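Local coordinates for protein type-2Aa cytolytic delta-endotoxin (Bacillus thuringiensis serovar kyushuensis, PDB 1CBY) that kills the larvae of dipteran insects by making pores in the epithelial cell membrane of the midgut, at residues Q176-A185 with T221-S229. Numbering follows the deposited sequence.
Sequences QNEDTGAVMA and TLVQALHSS
Val183, with chi1 at -63°, sets CG2 between its own N and C, facing Val223, and Leu226 carries its two methyl groups against the chain at 181-184. Both contacts lie at the end of an antiparallel strand pair, 183-185 with 221-225, in the mixed sheet of this cytolytic toxin. The short axes run 154° apart in direction and approach to 4.4 Å. Met184 and Gln224 make the hydrogen-bonded pair: Met184 N gives to Gln224 O at 2.9 Å, and Gln224 N gives back to Met184 O within the carbonyl plane at 3.1 Å. Beyond Ala225 the ladder gains one more bond, from Leu226 N to Ala182 O (2.9 Å), the donor standing 33° off the carbonyl plane; the chain continues from here to Ser228, the C-terminal processing stop. That acceptor belongs to the type II' turn Thr180 to Val183, in which Gly181 has positive phi. Val183 CG2 lies 3.7 Å from Val223 CB, while Ala185 and Val223 share one face of the sheet. On the other face Met184 and Gln224 meet helix 54-63 at Leu60, and the Gln224 amide is bonded to Gln56 and Pro88. Leu226 CD1 reaches Met184 CB at 3.8 Å, and Gln176 CG, whose side chain crosses that of Leu226 at about a right angle, is also 3.8 Å from Leu226 CD1; the other methyl, Leu226 CD2, rests against Gly181 O.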
# COMPACT_ATOMS: atom_id res chain seq x y z
N GLN A 176 -6.46 -14.65 3.72
CA GLN A 176 -7.34 -15.42 4.59
C GLN A 176 -8.73 -14.81 4.61
O GLN A 176 -8.91 -13.65 4.99
CB GLN A 176 -6.76 -15.45 6.01
CG GLN A 176 -7.67 -16.04 7.08
CD GLN A 176 -8.65 -15.04 7.66
OE1 GLN A 176 -8.27 -13.98 8.15
NE2 GLN A 176 -9.93 -15.38 7.61
N ASN A 177 -9.72 -15.58 4.18
CA ASN A 177 -11.10 -15.12 4.15
C ASN A 177 -12.08 -16.30 4.05
O ASN A 177 -11.69 -17.45 4.24
CB ASN A 177 -11.32 -14.15 2.99
CG ASN A 177 -11.30 -14.82 1.64
OD1 ASN A 177 -11.02 -16.02 1.53
ND2 ASN A 177 -11.62 -14.07 0.61
N GLU A 178 -13.33 -15.99 3.72
CA GLU A 178 -14.37 -17.01 3.59
C GLU A 178 -13.97 -18.10 2.61
O GLU A 178 -14.25 -19.28 2.83
CB GLU A 178 -15.69 -16.37 3.13
CG GLU A 178 -16.16 -15.17 3.95
CD GLU A 178 -15.43 -13.88 3.60
OE1 GLU A 178 -15.43 -13.50 2.41
OE2 GLU A 178 -14.86 -13.25 4.51
N ASP A 179 -13.29 -17.72 1.53
CA ASP A 179 -12.85 -18.66 0.51
C ASP A 179 -11.77 -19.63 0.99
O ASP A 179 -11.79 -20.80 0.61
CB ASP A 179 -12.38 -17.92 -0.74
CG ASP A 179 -13.40 -16.90 -1.25
OD1 ASP A 179 -14.50 -17.30 -1.67
OD2 ASP A 179 -13.09 -15.70 -1.22
N THR A 180 -10.84 -19.17 1.83
CA THR A 180 -9.77 -20.05 2.32
C THR A 180 -10.26 -21.07 3.35
O THR A 180 -9.64 -22.12 3.53
CB THR A 180 -8.57 -19.25 2.91
OG1 THR A 180 -9.05 -18.26 3.83
CG2 THR A 180 -7.78 -18.58 1.80
N GLY A 181 -11.34 -20.75 4.05
CA GLY A 181 -11.88 -21.67 5.02
C GLY A 181 -11.09 -21.87 6.30
O GLY A 181 -10.94 -20.94 7.09
N ALA A 182 -10.60 -23.09 6.49
CA ALA A 182 -9.85 -23.46 7.69
C ALA A 182 -8.34 -23.21 7.64
O ALA A 182 -7.63 -23.54 8.58
CB ALA A 182 -10.12 -24.91 8.04
N VAL A 183 -7.85 -22.64 6.54
CA VAL A 183 -6.43 -22.37 6.42
C VAL A 183 -6.16 -20.97 5.91
O VAL A 183 -7.06 -20.29 5.42
CB VAL A 183 -5.72 -23.37 5.47
CG1 VAL A 183 -5.81 -24.78 6.02
CG2 VAL A 183 -6.30 -23.28 4.07
N MET A 184 -4.90 -20.55 6.07
CA MET A 184 -4.43 -19.25 5.61
C MET A 184 -3.46 -19.57 4.49
O MET A 184 -2.74 -20.56 4.56
CB MET A 184 -3.69 -18.50 6.71
CG MET A 184 -3.08 -17.19 6.25
SD MET A 184 -2.25 -16.29 7.56
CE MET A 184 -3.63 -15.41 8.31
N ALA A 185 -3.48 -18.76 3.44
CA ALA A 185 -2.58 -18.98 2.32
C ALA A 185 -1.46 -17.94 2.30
O ALA A 185 -1.72 -16.74 2.42
CB ALA A 185 -3.35 -18.95 1.01
N THR A 221 3.11 -21.65 -2.68
CA THR A 221 1.95 -21.34 -1.87
C THR A 221 1.85 -22.36 -0.75
O THR A 221 1.90 -23.57 -0.99
CB THR A 221 0.65 -21.37 -2.69
OG1 THR A 221 0.84 -20.60 -3.89
CG2 THR A 221 -0.48 -20.77 -1.88
N LEU A 222 1.75 -21.87 0.47
CA LEU A 222 1.66 -22.73 1.64
C LEU A 222 0.39 -22.41 2.42
O LEU A 222 0.05 -21.24 2.60
CB LEU A 222 2.89 -22.50 2.52
CG LEU A 222 2.94 -23.27 3.84
CD1 LEU A 222 4.25 -24.03 3.94
CD2 LEU A 222 2.76 -22.32 5.01
N VAL A 223 -0.34 -23.44 2.81
CA VAL A 223 -1.54 -23.24 3.60
C VAL A 223 -1.27 -23.78 5.00
O VAL A 223 -0.61 -24.81 5.15
CB VAL A 223 -2.78 -23.95 3.00
CG1 VAL A 223 -3.15 -23.32 1.66
CG2 VAL A 223 -2.54 -25.45 2.85
N GLN A 224 -1.71 -23.04 6.02
CA GLN A 224 -1.52 -23.45 7.40
C GLN A 224 -2.85 -23.32 8.13
O GLN A 224 -3.61 -22.38 7.90
CB GLN A 224 -0.49 -22.56 8.09
CG GLN A 224 -0.33 -22.86 9.57
CD GLN A 224 0.60 -21.89 10.25
OE1 GLN A 224 0.41 -20.68 10.17
NE2 GLN A 224 1.61 -22.42 10.93
N ALA A 225 -3.14 -24.28 9.01
CA ALA A 225 -4.38 -24.28 9.77
C ALA A 225 -4.55 -22.94 10.48
O ALA A 225 -3.59 -22.42 11.05
CB ALA A 225 -4.38 -25.42 10.77
N LEU A 226 -5.75 -22.39 10.41
CA LEU A 226 -6.05 -21.11 11.03
C LEU A 226 -5.77 -21.12 12.53
O LEU A 226 -6.14 -22.05 13.24
CB LEU A 226 -7.50 -20.74 10.75
CG LEU A 226 -7.72 -19.43 9.99
CD1 LEU A 226 -6.77 -19.33 8.81
CD2 LEU A 226 -9.17 -19.36 9.53
N HIS A 227 -5.11 -20.06 13.00
CA HIS A 227 -4.76 -19.94 14.41
C HIS A 227 -5.07 -18.52 14.89
O HIS A 227 -4.32 -17.58 14.60
CB HIS A 227 -3.28 -20.26 14.61
CG HIS A 227 -2.90 -20.46 16.04
ND1 HIS A 227 -3.17 -21.64 16.69
CD2 HIS A 227 -2.37 -19.58 16.91
CE1 HIS A 227 -2.80 -21.45 17.94
NE2 HIS A 227 -2.31 -20.22 18.13
N SER A 228 -6.17 -18.37 15.61
CA SER A 228 -6.61 -17.08 16.11
C SER A 228 -5.74 -16.57 17.26
O SER A 228 -5.28 -17.35 18.08
CB SER A 228 -8.07 -17.17 16.56
OG SER A 228 -8.56 -15.93 17.02
N SER A 229 -5.54 -15.25 17.31
CA SER A 229 -4.74 -14.63 18.35
C SER A 229 -5.14 -13.18 18.60
O SER A 229 -5.17 -12.36 17.68
CB SER A 229 -3.25 -14.67 18.00
OG SER A 229 -2.49 -13.90 18.93